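Esterase (uncultured bacterium FLS12, PDB 4RGY) acts as an esterase, a hydrolase active at low temperature and alkaline pH, with a chain of the alpha/beta-hydrolase family. Local coordinates at residues A[18-22]-A[56-60]; A[42-46]-A[111-115]; A[65-69]-A[254-258]; A[144-149]-A[257-262]. Residue numbers count along the deposited sequence, not the author numbering.

Contact 1 (A[18-22]-A[56-60]); sequences TSMTV and HTIWL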
loop_
_atom_site.group_PDB
_atom_site.type_symbol
_atom_site.label_atom_id
_atom_site.label_comp_id
_atom_site.label_asym_id
_atom_site.label_seq_id
_atom_site.Cartn_x
_atom_site.Cartn_y
_atom_site.Cartn_z
ATOM N N THR A 18 -7.183 -5.802 9.948
ATOM C CA THR A 18 -6.876 -4.392 10.114
ATOM C C THR A 18 -5.450 -4.133 9.631
ATOM O O THR A 18 -4.835 -4.999 9.004
ATOM C CB THR A 18 -7.148 -3.970 11.585
ATOM O OG1 THR A 18 -7.000 -2.550 11.728
ATOM C CG2 THR A 18 -6.206 -4.706 12.524
ATOM N N SER A 19 -4.939 -2.932 9.880
ATOM C CA SER A 19 -3.664 -2.530 9.314
ATOM C C SER A 19 -2.827 -1.742 10.299
ATOM O O SER A 19 -3.366 -1.120 11.210
ATOM C CB SER A 19 -3.895 -1.660 8.080
ATOM O OG SER A 19 -4.640 -2.372 7.115
ATOM N N MET A 20 -1.514 -1.768 10.112
ATOM C CA MET A 20 -0.617 -0.854 10.815
ATOM C C MET A 20 0.531 -0.474 9.892
ATOM O O MET A 20 0.808 -1.156 8.895
ATOM C CB MET A 20 -0.063 -1.488 12.091
ATOM C CG MET A 20 0.849 -2.676 11.851
ATOM S SD MET A 20 1.468 -3.286 13.426
ATOM C CE MET A 20 2.077 -4.896 12.938
ATOM N N THR A 21 1.201 0.632 10.216
ATOM C CA THR A 21 2.397 1.047 9.498
ATOM C C THR A 21 3.576 0.882 10.436
ATOM O O THR A 21 3.499 1.289 11.594
ATOM C CB THR A 21 2.299 2.526 9.108
ATOM O OG1 THR A 21 1.109 2.727 8.331
ATOM C CG2 THR A 21 3.515 2.964 8.315
ATOM N N VAL A 22 4.650 0.275 9.949
ATOM C CA VAL A 22 5.848 0.075 10.757
ATOM C C VAL A 22 7.058 0.606 10.005
ATOM O O VAL A 22 7.212 0.368 8.806
ATOM C CB VAL A 22 6.047 -1.426 11.094
ATOM C CG1 VAL A 22 7.400 -1.674 11.735
ATOM C CG2 VAL A 22 4.921 -1.921 12.003
ATOM N N HIS A 56 -3.889 4.542 10.904
ATOM C CA HIS A 56 -2.481 4.177 11.055
ATOM C C HIS A 56 -1.561 4.863 10.047
ATOM O O HIS A 56 -0.356 4.629 10.067
ATOM C CB HIS A 56 -2.363 2.671 10.824
ATOM C CG HIS A 56 -2.832 2.261 9.467
ATOM N ND1 HIS A 56 -4.162 2.298 9.104
ATOM C CD2 HIS A 56 -2.147 1.887 8.360
ATOM C CE1 HIS A 56 -4.280 1.935 7.840
ATOM N NE2 HIS A 56 -3.075 1.676 7.366
ATOM N N THR A 57 -2.120 5.668 9.148
ATOM C CA THR A 57 -1.323 6.298 8.089
ATOM C C THR A 57 -0.994 7.771 8.352
ATOM O O THR A 57 -0.162 8.358 7.660
ATOM C CB THR A 57 -2.028 6.250 6.705
ATOM O OG1 THR A 57 -3.113 7.182 6.681
ATOM C CG2 THR A 57 -2.529 4.842 6.358
ATOM N N ILE A 58 -1.683 8.378 9.309
ATOM C CA ILE A 58 -1.605 9.828 9.455
ATOM C C ILE A 58 -0.239 10.346 9.895
ATOM O O ILE A 58 0.220 11.381 9.392
ATOM C CB ILE A 58 -2.723 10.358 10.391
ATOM C CG1 ILE A 58 -2.867 11.872 10.266
ATOM C CG2 ILE A 58 -2.486 9.961 11.849
ATOM C CD1 ILE A 58 -3.703 12.285 9.083
ATOM N N TRP A 59 0.428 9.648 10.812
ATOM C CA TRP A 59 1.739 10.108 11.255
ATOM C C TRP A 59 2.728 10.150 10.085
ATOM O O TRP A 59 3.477 11.114 9.933
ATOM C CB TRP A 59 2.288 9.243 12.394
ATOM C CG TRP A 59 1.848 9.692 13.766
ATOM C CD1 TRP A 59 0.855 9.162 14.527
ATOM C CD2 TRP A 59 2.404 10.773 14.528
ATOM N NE1 TRP A 59 0.749 9.846 15.719
ATOM C CE2 TRP A 59 1.687 10.845 15.739
ATOM C CE3 TRP A 59 3.431 11.696 14.297
ATOM C CZ2 TRP A 59 1.972 11.790 16.723
ATOM C CZ3 TRP A 59 3.717 12.643 15.279
ATOM C CH2 TRP A 59 2.983 12.683 16.476
ATOM N N LEU A 60 2.707 9.130 9.239
ATOM C CA LEU A 60 3.624 9.076 8.105
ATOM C C LEU A 60 3.322 10.192 7.108
ATOM O O LEU A 60 4.249 10.812 6.548
ATOM C CB LEU A 60 3.520 7.716 7.413
ATOM C CG LEU A 60 4.587 7.452 6.349
ATOM C CD1 LEU A 60 5.923 7.124 6.992
ATOM C CD2 LEU A 60 4.155 6.335 5.412
#
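Residues 18-22 run in extended conformation within strand 16-25, while 56-60 turn from a loop at His-56 and Thr-57 into helix 58-62. The backbones come nearest at Met-20 and His-56, whose CA atoms lie 5.4 Å apart, so the loop touches the strand over a short length, and of the helix that follows, Leu-60 comes back within touch. Ser-19 and Thr-21 both direct their CA-to-CB bonds toward the loop; Met-20, between them, points away. The His-56 imidazole lies against Ser-19 and Thr-21. Ser-19 CB stands over one face of that ring, 3.7 Å from the centroid and 22° off its normal, which fits a CH-pi contact; the Ser-19 hydroxyl itself bonds to Asp-8. Near the ring plane, Thr-21 OG1 is 3.4 Å from His-56 CD2 and also 3.0 Å from His-56 O, though the same hydroxyl is hydrogen-bonded to Gln-6 and has one proton to give. Farther along, Thr-21 CG2 just reaches Leu-60 CD2 at 4.5 Å. Strand 16-25 lies between strands 2-11 and 75-79, with Met-20 pairing to Cys-7 and Thr-21 to Met-78. The loop and helix 58-62 belong to the beta-alpha-beta crossover from strand 45-49 to strand 75-79, and Trp-59 carries the packing on to Ile-254 of helix 247-260.

Contact 2 (A[42-46]-A[111-115]); sequences EHPTL and FPLAT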
loop_
_atom_site.group_PDB
_atom_site.type_symbol
_atom_site.label_atom_id
_atom_site.label_comp_id
_atom_site.label_asym_id
_atom_site.label_seq_id
_atom_site.Cartn_x
_atom_site.Cartn_y
_atom_site.Cartn_z
ATOM N N GLU A 42 16.908 -6.701 18.105
ATOM C CA GLU A 42 15.799 -6.277 18.950
ATOM C C GLU A 42 15.801 -4.766 19.105
ATOM O O GLU A 42 16.252 -4.230 20.122
ATOM C CB GLU A 42 15.878 -6.956 20.315
ATOM C CG GLU A 42 15.805 -8.471 20.250
ATOM C CD GLU A 42 16.149 -9.114 21.578
ATOM O OE1 GLU A 42 17.341 -9.419 21.800
ATOM O OE2 GLU A 42 15.228 -9.310 22.396
ATOM N N HIS A 43 15.285 -4.084 18.090
ATOM C CA HIS A 43 15.290 -2.633 18.064
ATOM C C HIS A 43 14.391 -2.062 19.138
ATOM O O HIS A 43 13.273 -2.523 19.308
ATOM C CB HIS A 43 14.814 -2.132 16.699
ATOM C CG HIS A 43 15.813 -2.345 15.605
ATOM N ND1 HIS A 43 16.973 -1.610 15.516
ATOM C CD2 HIS A 43 15.833 -3.212 14.565
ATOM C CE1 HIS A 43 17.667 -2.007 14.464
ATOM N NE2 HIS A 43 17.000 -2.983 13.869
ATOM N N PRO A 44 14.882 -1.042 19.858
ATOM C CA PRO A 44 13.978 -0.273 20.714
ATOM C C PRO A 44 12.823 0.229 19.851
ATOM O O PRO A 44 13.016 0.519 18.659
ATOM C CB PRO A 44 14.851 0.890 21.189
ATOM C CG PRO A 44 16.253 0.358 21.118
ATOM C CD PRO A 44 16.266 -0.541 19.920
ATOM N N THR A 45 11.634 0.294 20.438
ATOM C CA THR A 45 10.433 0.551 19.656
ATOM C C THR A 45 9.572 1.637 20.266
ATOM O O THR A 45 9.263 1.615 21.462
ATOM C CB THR A 45 9.598 -0.733 19.491
ATOM O OG1 THR A 45 10.386 -1.705 18.791
ATOM C CG2 THR A 45 8.323 -0.468 18.678
ATOM N N LEU A 46 9.191 2.595 19.426
ATOM C CA LEU A 46 8.197 3.591 19.804
ATOM C C LEU A 46 6.846 3.222 19.199
ATOM O O LEU A 46 6.716 3.099 17.979
ATOM C CB LEU A 46 8.627 4.979 19.322
ATOM C CG LEU A 46 7.594 6.103 19.393
ATOM C CD1 LEU A 46 7.288 6.452 20.844
ATOM C CD2 LEU A 46 8.077 7.341 18.635
ATOM N N PHE A 111 8.390 -8.534 13.479
ATOM C CA PHE A 111 9.568 -7.695 13.281
ATOM C C PHE A 111 10.582 -7.873 14.406
ATOM O O PHE A 111 10.227 -8.319 15.502
ATOM C CB PHE A 111 9.156 -6.214 13.165
ATOM C CG PHE A 111 8.287 -5.915 11.967
ATOM C CD1 PHE A 111 8.817 -5.964 10.681
ATOM C CD2 PHE A 111 6.953 -5.580 12.129
ATOM C CE1 PHE A 111 8.021 -5.688 9.580
ATOM C CE2 PHE A 111 6.154 -5.304 11.024
ATOM C CZ PHE A 111 6.699 -5.356 9.750
ATOM N N PRO A 112 11.849 -7.529 14.145
ATOM C CA PRO A 112 12.907 -7.710 15.145
ATOM C C PRO A 112 12.890 -6.576 16.166
ATOM O O PRO A 112 13.790 -5.730 16.208
ATOM C CB PRO A 112 14.184 -7.698 14.295
ATOM C CG PRO A 112 13.844 -6.846 13.130
ATOM C CD PRO A 112 12.392 -7.116 12.838
ATOM N N LEU A 113 11.843 -6.581 16.986
ATOM C CA LEU A 113 11.605 -5.530 17.966
ATOM C C LEU A 113 11.930 -5.985 19.382
ATOM O O LEU A 113 11.694 -7.140 19.748
ATOM C CB LEU A 113 10.142 -5.095 17.902
ATOM C CG LEU A 113 9.600 -4.707 16.525
ATOM C CD1 LEU A 113 8.169 -4.230 16.681
ATOM C CD2 LEU A 113 10.443 -3.641 15.864
ATOM N N ALA A 114 12.462 -5.059 20.175
ATOM C CA ALA A 114 12.728 -5.310 21.594
ATOM C C ALA A 114 11.455 -5.579 22.382
ATOM O O ALA A 114 10.361 -5.170 21.991
ATOM C CB ALA A 114 13.471 -4.135 22.207
ATOM N N THR A 115 11.619 -6.261 23.510
ATOM C CA THR A 115 10.525 -6.513 24.439
ATOM C C THR A 115 10.775 -5.810 25.767
ATOM O O THR A 115 9.839 -5.472 26.487
ATOM C CB THR A 115 10.360 -8.023 24.693
ATOM O OG1 THR A 115 11.629 -8.590 25.043
ATOM C CG2 THR A 115 9.865 -8.711 23.443
HETATM O O HOH W 1 14.098 -6.890 24.486
#
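A single residue of one segment, His-43, is gripped through both its backbone polar groups by a segment with no regular secondary structure. His-43 N donates to Pro-112 O at 2.9 Å (165° at the hydrogen), and Ala-114 N donates to His-43 O at 2.8 Å (171°). This is the hydrogen-bond pattern of an isolated parallel bridge between His-43 and Leu-113, whose CA atoms are 4.7 Å apart. Pro-112 is also the centre of an inverse gamma turn, closed by a weak bond from Leu-113 N to Phe-111 O at 2.8 Å. In the alpha/beta-hydrolase fold, 111-115 follow helix 95-110 in the crossover from strand 75-79 to strand 120-125, and strand 45-49 lies between those two strands in the sheet; the bridge therefore joins the end of that crossover to the approach to the middle strand. Thr-45 OG1 donates to His-43 O at 3.0 Å, giving this carbonyl a second donor, and sits 3.5 Å from Leu-113 CD2. Ala-114 CB packs 3.5 Å from Glu-42 O, while Glu-42 CA makes a CA-H...O contact of 3.4 Å with Pro-112 O. At the exposed margin a water accepts from Thr-115 N at 2.7 Å and donates weakly to Glu-42 OE2 at 3.4 Å. Phe-111 and Pro-112 pack on Phe-110 of the third subunit.

Contact 3 (A[65-69]-A[254-258]); sequences IERYV and IQRVL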
loop_
_atom_site.group_PDB
_atom_site.type_symbol
_atom_site.label_atom_id
_atom_site.label_comp_id
_atom_site.label_asym_id
_atom_site.label_seq_id
_atom_site.Cartn_x
_atom_site.Cartn_y
_atom_site.Cartn_z
ATOM N N ILE A 65 8.132 11.925 10.418
ATOM C CA ILE A 65 8.567 10.967 11.430
ATOM C C ILE A 65 9.632 9.963 10.954
ATOM O O ILE A 65 10.598 9.699 11.683
ATOM C CB ILE A 65 7.347 10.244 12.097
ATOM C CG1 ILE A 65 7.802 9.312 13.224
ATOM C CG2 ILE A 65 6.512 9.453 11.075
ATOM C CD1 ILE A 65 8.448 10.046 14.379
ATOM N N GLU A 66 9.490 9.410 9.746
ATOM C CA GLU A 66 10.483 8.442 9.277
ATOM C C GLU A 66 11.883 9.062 9.206
ATOM O O GLU A 66 12.867 8.428 9.586
ATOM C CB GLU A 66 10.105 7.856 7.918
ATOM C CG GLU A 66 11.096 6.801 7.444
ATOM C CD GLU A 66 10.787 6.273 6.065
ATOM O OE1 GLU A 66 9.596 6.206 5.718
ATOM O OE2 GLU A 66 11.739 5.924 5.337
ATOM N N ARG A 67 11.962 10.298 8.725
ATOM C CA ARG A 67 13.226 11.021 8.695
ATOM C C ARG A 67 13.729 11.346 10.101
ATOM O O ARG A 67 14.914 11.200 10.395
ATOM C CB ARG A 67 13.081 12.284 7.846
ATOM C CG ARG A 67 14.270 13.225 7.929
ATOM C CD ARG A 67 14.278 14.213 6.762
ATOM N NE ARG A 67 13.042 14.989 6.679
ATOM C CZ ARG A 67 12.807 16.087 7.383
ATOM N NH1 ARG A 67 13.722 16.534 8.233
ATOM N NH2 ARG A 67 11.668 16.745 7.245
ATOM N N TYR A 68 12.823 11.739 10.988
ATOM C CA TYR A 68 13.239 12.143 12.324
ATOM C C TYR A 68 13.898 11.011 13.111
ATOM O O TYR A 68 14.768 11.259 13.951
ATOM C CB TYR A 68 12.055 12.714 13.108
ATOM C CG TYR A 68 11.433 13.952 12.495
ATOM C CD1 TYR A 68 12.204 14.872 11.794
ATOM C CD2 TYR A 68 10.075 14.207 12.631
ATOM C CE1 TYR A 68 11.634 16.006 11.243
ATOM C CE2 TYR A 68 9.497 15.336 12.083
ATOM C CZ TYR A 68 10.281 16.231 11.390
ATOM O OH TYR A 68 9.726 17.361 10.830
ATOM N N VAL A 69 13.498 9.771 12.855
ATOM C CA VAL A 69 14.055 8.649 13.609
ATOM C C VAL A 69 15.232 7.976 12.903
ATOM O O VAL A 69 15.847 7.068 13.455
ATOM C CB VAL A 69 12.993 7.574 13.902
ATOM C CG1 VAL A 69 11.848 8.173 14.705
ATOM C CG2 VAL A 69 12.464 6.929 12.609
ATOM N N ILE A 254 7.011 16.379 17.938
ATOM C CA ILE A 254 7.461 14.987 17.990
ATOM C C ILE A 254 8.992 14.892 17.956
ATOM O O ILE A 254 9.578 13.970 18.528
ATOM C CB ILE A 254 6.796 14.098 16.906
ATOM C CG1 ILE A 254 6.916 12.613 17.270
ATOM C CG2 ILE A 254 7.393 14.356 15.530
ATOM C CD1 ILE A 254 6.225 12.230 18.577
ATOM N N GLN A 255 9.640 15.874 17.327
ATOM C CA GLN A 255 11.107 15.944 17.343
ATOM C C GLN A 255 11.644 16.153 18.761
ATOM O O GLN A 255 12.654 15.560 19.144
ATOM C CB GLN A 255 11.599 17.053 16.416
ATOM C CG GLN A 255 11.278 16.785 14.951
ATOM C CD GLN A 255 11.574 17.983 14.092
ATOM O OE1 GLN A 255 12.740 18.313 13.857
ATOM N NE2 GLN A 255 10.529 18.655 13.627
ATOM N N ARG A 256 10.948 16.971 19.548
ATOM C CA ARG A 256 11.346 17.210 20.931
ATOM C C ARG A 256 11.102 15.962 21.769
ATOM O O ARG A 256 11.925 15.591 22.603
ATOM C CB ARG A 256 10.593 18.408 21.499
ATOM C CG ARG A 256 10.823 19.690 20.702
ATOM C CD ARG A 256 10.163 20.883 21.372
ATOM N NE ARG A 256 10.681 21.092 22.720
ATOM C CZ ARG A 256 11.785 21.777 23.005
ATOM N NH1 ARG A 256 12.507 22.322 22.028
ATOM N NH2 ARG A 256 12.176 21.912 24.264
ATOM N N VAL A 257 9.985 15.286 21.529
ATOM C CA VAL A 257 9.717 14.041 22.232
ATOM C C VAL A 257 10.792 13.000 21.924
ATOM O O VAL A 257 11.270 12.312 22.827
ATOM C CB VAL A 257 8.325 13.487 21.890
ATOM C CG1 VAL A 257 8.175 12.054 22.392
ATOM C CG2 VAL A 257 7.243 14.386 22.492
ATOM N N LEU A 258 11.178 12.885 20.653
ATOM C CA LEU A 258 12.211 11.929 20.268
ATOM C C LEU A 258 13.537 12.192 20.992
ATOM O O LEU A 258 14.183 11.259 21.454
ATOM C CB LEU A 258 12.407 11.921 18.749
ATOM C CG LEU A 258 11.266 11.305 17.927
ATOM C CD1 LEU A 258 11.492 11.584 16.458
ATOM C CD2 LEU A 258 11.139 9.807 18.171
#
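Ile-65 opens the short helix 65-68 and sends CD1 to within 4.2 Å of Ile-254 CG1 and 4.0 Å of Leu-258 CD1, bridging residues one turn apart on the partner helix. Glu-66 and Arg-67 make no contact with 254-258; they bind the fourth subunit, where Glu-66 forms salt bridges with Arg-61 and Arg-62 of that chain. Tyr-68 has the largest area covered by the partner helix, 79 Å², and its CA lies 6.6 Å from that of Gln-255. Over one ring face stands Gln-255 CG, 3.5 Å from the centroid and 3° off the normal, an almost axial CH-pi contact. Helix 247-260 is the C-terminal helix of the alpha/beta-hydrolase fold, here packed against part of the crossover between strands 45-49 and 75-79. Tyr-68 OH and Gln-255 NE2, 3.2 Å apart, are not hydrogen-bonded because the angle is poor; Gln-255 NE2 is hydrogen-bonded to Asp-251 O, and Tyr-68 OH weakly to Asp-251 OD2. Tyr-68 CB lies 3.6 Å from Leu-258 CD1, and Val-69 CG1 approaches that same methyl at 3.9 Å.

Contact 4 (A[144-149]-A[257-262]); sequences AAAASL and VLAWLP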
loop_
_atom_site.group_PDB
_atom_site.type_symbol
_atom_site.label_atom_id
_atom_site.label_comp_id
_atom_site.label_asym_id
_atom_site.label_seq_id
_atom_site.Cartn_x
_atom_site.Cartn_y
_atom_site.Cartn_z
ATOM N N ALA A 144 9.260 2.464 29.251
ATOM C CA ALA A 144 10.286 3.320 29.832
ATOM C C ALA A 144 9.856 4.782 29.782
ATOM O O ALA A 144 10.368 5.610 30.540
ATOM C CB ALA A 144 11.590 3.133 29.089
ATOM N N ALA A 145 8.932 5.100 28.877
ATOM C CA ALA A 145 8.513 6.484 28.664
ATOM C C ALA A 145 7.167 6.528 27.959
ATOM O O ALA A 145 6.864 5.657 27.135
ATOM C CB ALA A 145 9.550 7.238 27.855
ATOM N N ALA A 146 6.365 7.532 28.302
ATOM C CA ALA A 146 5.048 7.761 27.712
ATOM C C ALA A 146 4.875 9.262 27.514
ATOM O O ALA A 146 5.158 10.053 28.424
ATOM C CB ALA A 146 3.936 7.200 28.607
ATOM N N ALA A 147 4.399 9.664 26.338
ATOM C CA ALA A 147 4.317 11.074 25.976
ATOM C C ALA A 147 2.977 11.422 25.357
ATOM O O ALA A 147 2.485 10.705 24.463
ATOM C CB ALA A 147 5.430 11.426 25.003
ATOM N N SER A 148 2.385 12.518 25.826
ATOM C CA SER A 148 1.139 13.020 25.264
ATOM C C SER A 148 1.320 14.361 24.571
ATOM O O SER A 148 1.877 15.302 25.148
ATOM C CB SER A 148 0.082 13.152 26.358
ATOM O OG SER A 148 -1.064 13.858 25.893
ATOM N N LEU A 149 0.843 14.449 23.329
ATOM C CA LEU A 149 0.888 15.690 22.557
ATOM C C LEU A 149 -0.533 16.183 22.340
ATOM O O LEU A 149 -1.334 15.494 21.705
ATOM C CB LEU A 149 1.580 15.476 21.205
ATOM C CG LEU A 149 3.050 15.051 21.220
ATOM C CD1 LEU A 149 3.173 13.547 21.457
ATOM C CD2 LEU A 149 3.722 15.415 19.904
ATOM N N VAL A 257 9.985 15.286 21.529
ATOM C CA VAL A 257 9.717 14.041 22.232
ATOM C C VAL A 257 10.792 13.000 21.924
ATOM O O VAL A 257 11.270 12.312 22.827
ATOM C CB VAL A 257 8.325 13.487 21.890
ATOM C CG1 VAL A 257 8.175 12.054 22.392
ATOM C CG2 VAL A 257 7.243 14.386 22.492
ATOM N N LEU A 258 11.178 12.885 20.653
ATOM C CA LEU A 258 12.211 11.929 20.268
ATOM C C LEU A 258 13.537 12.192 20.992
ATOM O O LEU A 258 14.183 11.259 21.454
ATOM C CB LEU A 258 12.407 11.921 18.749
ATOM C CG LEU A 258 11.266 11.305 17.927
ATOM C CD1 LEU A 258 11.492 11.584 16.458
ATOM C CD2 LEU A 258 11.139 9.807 18.171
ATOM N N ALA A 259 13.926 13.458 21.105
ATOM C CA ALA A 259 15.173 13.815 21.785
ATOM C C ALA A 259 15.118 13.506 23.273
ATOM O O ALA A 259 16.147 13.254 23.913
ATOM C CB ALA A 259 15.492 15.286 21.566
ATOM N N TRP A 260 13.907 13.536 23.814
ATOM C CA TRP A 260 13.648 13.347 25.232
ATOM C C TRP A 260 13.589 11.874 25.641
ATOM O O TRP A 260 13.764 11.543 26.814
ATOM C CB TRP A 260 12.346 14.075 25.576
ATOM C CG TRP A 260 11.666 13.713 26.876
ATOM C CD1 TRP A 260 11.830 14.319 28.093
ATOM C CD2 TRP A 260 10.673 12.701 27.064
ATOM N NE1 TRP A 260 11.008 13.731 29.029
ATOM C CE2 TRP A 260 10.281 12.740 28.421
ATOM C CE3 TRP A 260 10.067 11.770 26.216
ATOM C CZ2 TRP A 260 9.331 11.869 28.947
ATOM C CZ3 TRP A 260 9.124 10.909 26.738
ATOM C CH2 TRP A 260 8.762 10.963 28.092
ATOM N N LEU A 261 13.343 10.982 24.682
ATOM C CA LEU A 261 13.229 9.561 25.000
ATOM C C LEU A 261 14.490 9.048 25.686
ATOM O O LEU A 261 15.598 9.389 25.284
ATOM C CB LEU A 261 12.970 8.732 23.740
ATOM C CG LEU A 261 11.630 8.889 23.017
ATOM C CD1 LEU A 261 11.599 7.986 21.788
ATOM C CD2 LEU A 261 10.449 8.598 23.942
ATOM N N PRO A 262 14.324 8.229 26.732
ATOM C CA PRO A 262 15.491 7.632 27.394
ATOM C C PRO A 262 16.000 6.429 26.601
ATOM O O PRO A 262 15.912 5.276 27.034
ATOM C CB PRO A 262 14.932 7.209 28.750
ATOM C CG PRO A 262 13.489 6.895 28.472
ATOM C CD PRO A 262 13.062 7.891 27.414
#
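The C-terminal helix of the alpha/beta-hydrolase fold here lies over an interior parallel strand, 145-149, with no hydrogen bond between the segments. The helix comes close to the strand: CA atoms of Ala-147 and Val-257 are 7.2 Å apart, those of Ala-145 and Leu-261 6.7 Å, a close approach made possible by the small alanine side chains. Among aliphatic contacts, Ala-145 CB meets Pro-262 CD at 3.6 Å and Leu-261 CD2 at 4.2 Å, both from the part where the chain leaves helical geometry, which begins at Leu-261. Val-257 touches two residues of the strand: its CG1 is 3.8 Å from Ala-147 CB and its CG2 4.3 Å from Leu-149 CD1. The aromatic contacts all involve Trp-260, which also forms a cation-pi pair with Lys-207 of the adjoining strand 207-213. Its six-membered ring reaches the alanines obliquely, with CZ3 4.1 Å from Ala-147 CB, CH2 3.8 Å from Ala-145 CB, and that same CH2 3.7 Å from Ala-146 O.

In the fold
From the N terminus, contact 1 closes first, 34 residues after its strand segment, tying strand 16-25 to the loop before helix 58-62. Contact 2 opens at 42-46, between the two segments of contact 1, and closes at 111-115, so the two cross; Val-22 CG2 touches Phe-111 CE2 at 3.7 Å. Contact 3 opens at 65-69, inside contact 2, and crosses it by closing only at helix 247-260. Contact 4 starts at 144-149, within the span of contact 3, and ends on the same helix, sharing Val-257 and Leu-258. Leu-46 CD2, 4.0 Å from Leu-258 CD2, joins contact 2 to this C-terminal helix, which thus links the crossover helices with the middle of the sheet.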